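Sortase (Streptomyces avermitilis, PDB 5GO5) is a calcium-independent class E housekeeping sortase, a cysteine transpeptidase that probably attaches proteins to the cell wall. Local coordinates at residues Phe129-Thr135 with Val181-Ser187. Numbering follows the deposited sequence.
Sequences FTYVIDT and VWAHLDS
Tyr131 lies across the strand from Leu185, and its side chain can be followed outward along the neighbouring backbone. Its CB lies 3.6 Å from His184 O and beside the short Ala183 methyl on the same face of the sheet. With chi1 at -69°, CG is anti to the carbonyl carbon and the ring swings over the partner strand, where CD2 comes 3.4 Å from Leu185 N and CE2 touches Leu185 CB. CD1, CE1 and CZ all meet Leu185 CD1, which sits over the centre of one ring face in a CH-pi contact, 3.8 Å from the centroid, while OH ends in a hydrogen bond to Gly90 N. Replacing the ring by an alanine is likely to cost Leu185 CD1 its aromatic floor and Gly90 N its acceptor. The two antiparallel strands, 127-140 and 178-190, are neighbours in the beta-barrel of the sortase fold. Two classic bulges interrupt their pairing: Asp186 and Ser187 both donate to Thr130 O, and Asp134 and Thr135 both donate to Trp182 O. At the second bulge Asp134 turns its carboxylate to His184, whose ND1 gives OD2 a nearly straight bond of 2.7 Å on the syn lone pair. Carboxylate and imidazole are almost coplanar, 10° apart, which may favour a protonated imidazole; Tyr157 OH also bonds OD2. Beyond it, Thr135 CG2 meets the indole obliquely, 3.6 Å from Trp182 CE3, and NE1 bonds Val147 O.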
loop_
_atom_site.group_PDB
_atom_site.type_symbol
_atom_site.label_atom_id
_atom_site.label_comp_id
_atom_site.label_asym_id
_atom_site.label_seq_id
_atom_site.Cartn_x
_atom_site.Cartn_y
_atom_site.Cartn_z
ATOM N N PHE A 129 -8.567 6.742 4.750
ATOM C CA PHE A 129 -7.264 7.364 4.527
ATOM C C PHE A 129 -7.035 7.410 3.042
ATOM O O PHE A 129 -7.038 6.355 2.385
ATOM C CB PHE A 129 -6.165 6.498 5.184
ATOM C CG PHE A 129 -6.300 6.341 6.670
ATOM C CD1 PHE A 129 -7.131 5.359 7.213
ATOM C CD2 PHE A 129 -5.627 7.209 7.539
ATOM C CE1 PHE A 129 -7.259 5.216 8.599
ATOM C CE2 PHE A 129 -5.738 7.055 8.931
ATOM C CZ PHE A 129 -6.556 6.065 9.446
ATOM N N THR A 130 -6.761 8.598 2.493
ATOM C CA THR A 130 -6.416 8.724 1.099
ATOM C C THR A 130 -4.961 9.084 0.968
ATOM O O THR A 130 -4.575 10.183 1.375
ATOM C CB THR A 130 -7.249 9.812 0.386
ATOM O OG1 THR A 130 -8.634 9.456 0.474
ATOM C CG2 THR A 130 -6.888 9.922 -1.050
ATOM N N TYR A 131 -4.181 8.166 0.385
ATOM C CA TYR A 131 -2.810 8.417 0.029
ATOM C C TYR A 131 -2.694 8.754 -1.449
ATOM O O TYR A 131 -3.500 8.281 -2.264
ATOM C CB TYR A 131 -1.947 7.204 0.348
ATOM C CG TYR A 131 -1.732 6.900 1.802
ATOM C CD1 TYR A 131 -2.652 6.155 2.541
ATOM C CD2 TYR A 131 -0.573 7.348 2.484
ATOM C CE1 TYR A 131 -2.428 5.834 3.888
ATOM C CE2 TYR A 131 -0.351 7.021 3.819
ATOM C CZ TYR A 131 -1.274 6.277 4.523
ATOM O OH TYR A 131 -0.971 5.976 5.844
ATOM N N VAL A 132 -1.685 9.526 -1.810
ATOM C CA VAL A 132 -1.449 9.891 -3.215
ATOM C C VAL A 132 -0.046 9.502 -3.638
ATOM O O VAL A 132 0.906 9.855 -2.974
ATOM C CB VAL A 132 -1.665 11.384 -3.418
ATOM C CG1 VAL A 132 -1.281 11.785 -4.860
ATOM C CG2 VAL A 132 -3.121 11.703 -3.162
ATOM N N ILE A 133 0.059 8.781 -4.735
ATOM C CA ILE A 133 1.342 8.300 -5.250
ATOM C C ILE A 133 2.237 9.431 -5.726
ATOM O O ILE A 133 1.807 10.289 -6.525
ATOM C CB ILE A 133 1.150 7.254 -6.360
ATOM C CG1 ILE A 133 0.523 5.991 -5.767
ATOM C CG2 ILE A 133 2.476 6.938 -7.035
ATOM C CD1 ILE A 133 0.185 4.904 -6.759
ATOM N N ASP A 134 3.467 9.463 -5.218
ATOM C CA ASP A 134 4.442 10.487 -5.662
ATOM C C ASP A 134 5.527 9.944 -6.561
ATOM O O ASP A 134 6.064 10.682 -7.420
ATOM C CB ASP A 134 5.095 11.116 -4.474
ATOM C CG ASP A 134 4.139 11.888 -3.628
ATOM O OD1 ASP A 134 3.506 12.833 -4.131
ATOM O OD2 ASP A 134 3.960 11.527 -2.450
ATOM N N THR A 135 5.927 8.702 -6.339
ATOM C CA THR A 135 7.087 8.110 -7.015
ATOM C C THR A 135 6.801 6.680 -7.415
ATOM O O THR A 135 6.179 5.937 -6.672
ATOM C CB THR A 135 8.305 8.193 -6.089
ATOM O OG1 THR A 135 8.449 9.543 -5.690
ATOM C CG2 THR A 135 9.582 7.721 -6.788
ATOM N N VAL A 181 5.829 1.502 -5.499
ATOM C CA VAL A 181 5.384 2.909 -5.497
ATOM C C VAL A 181 5.405 3.466 -4.069
ATOM O O VAL A 181 5.207 2.726 -3.098
ATOM C CB VAL A 181 3.972 3.141 -6.090
ATOM C CG1 VAL A 181 3.956 2.830 -7.569
ATOM C CG2 VAL A 181 2.929 2.340 -5.359
ATOM N N TRP A 182 5.638 4.769 -3.973
ATOM C CA TRP A 182 5.580 5.491 -2.741
ATOM C C TRP A 182 4.545 6.587 -2.812
ATOM O O TRP A 182 4.461 7.300 -3.807
ATOM C CB TRP A 182 6.935 6.123 -2.376
ATOM C CG TRP A 182 8.035 5.157 -2.121
ATOM C CD1 TRP A 182 8.313 4.527 -0.963
ATOM C CD2 TRP A 182 9.013 4.706 -3.078
ATOM N NE1 TRP A 182 9.437 3.707 -1.117
ATOM C CE2 TRP A 182 9.896 3.838 -2.394
ATOM C CE3 TRP A 182 9.258 4.992 -4.438
ATOM C CZ2 TRP A 182 10.971 3.216 -3.032
ATOM C CZ3 TRP A 182 10.336 4.349 -5.081
ATOM C CH2 TRP A 182 11.178 3.498 -4.366
ATOM N N ALA A 183 3.835 6.776 -1.709
ATOM C CA ALA A 183 2.748 7.718 -1.605
ATOM C C ALA A 183 2.789 8.465 -0.272
ATOM O O ALA A 183 3.338 7.964 0.718
ATOM C CB ALA A 183 1.436 6.967 -1.744
ATOM N N HIS A 184 2.101 9.597 -0.197
ATOM C CA HIS A 184 1.934 10.312 1.053
ATOM C C HIS A 184 0.438 10.502 1.390
ATOM O O HIS A 184 -0.425 10.486 0.505
ATOM C CB HIS A 184 2.608 11.686 1.028
ATOM C CG HIS A 184 1.856 12.687 0.218
ATOM N ND1 HIS A 184 1.995 12.801 -1.149
ATOM C CD2 HIS A 184 0.889 13.561 0.571
ATOM C CE1 HIS A 184 1.153 13.719 -1.600
ATOM N NE2 HIS A 184 0.482 14.200 -0.577
ATOM N N LEU A 185 0.157 10.644 2.673
ATOM C CA LEU A 185 -1.217 10.785 3.143
ATOM C C LEU A 185 -1.730 12.172 2.768
ATOM O O LEU A 185 -1.160 13.188 3.187
ATOM C CB LEU A 185 -1.311 10.559 4.638
ATOM C CG LEU A 185 -2.738 10.575 5.209
ATOM C CD1 LEU A 185 -3.594 9.459 4.606
ATOM C CD2 LEU A 185 -2.698 10.563 6.732
ATOM N N ASP A 186 -2.784 12.218 1.959
ATOM C CA ASP A 186 -3.386 13.488 1.535
ATOM C C ASP A 186 -4.527 13.916 2.403
ATOM O O ASP A 186 -4.657 15.106 2.713
ATOM C CB ASP A 186 -3.850 13.371 0.090
ATOM C CG ASP A 186 -4.501 14.677 -0.437
ATOM O OD1 ASP A 186 -3.794 15.647 -0.618
ATOM O OD2 ASP A 186 -5.722 14.706 -0.564
ATOM N N SER A 187 -5.382 12.979 2.795
ATOM C CA SER A 187 -6.590 13.326 3.518
ATOM C C SER A 187 -7.104 12.161 4.338
ATOM O O SER A 187 -6.735 11.013 4.105
ATOM C CB SER A 187 -7.627 13.872 2.555
ATOM O OG SER A 187 -7.943 12.953 1.575
#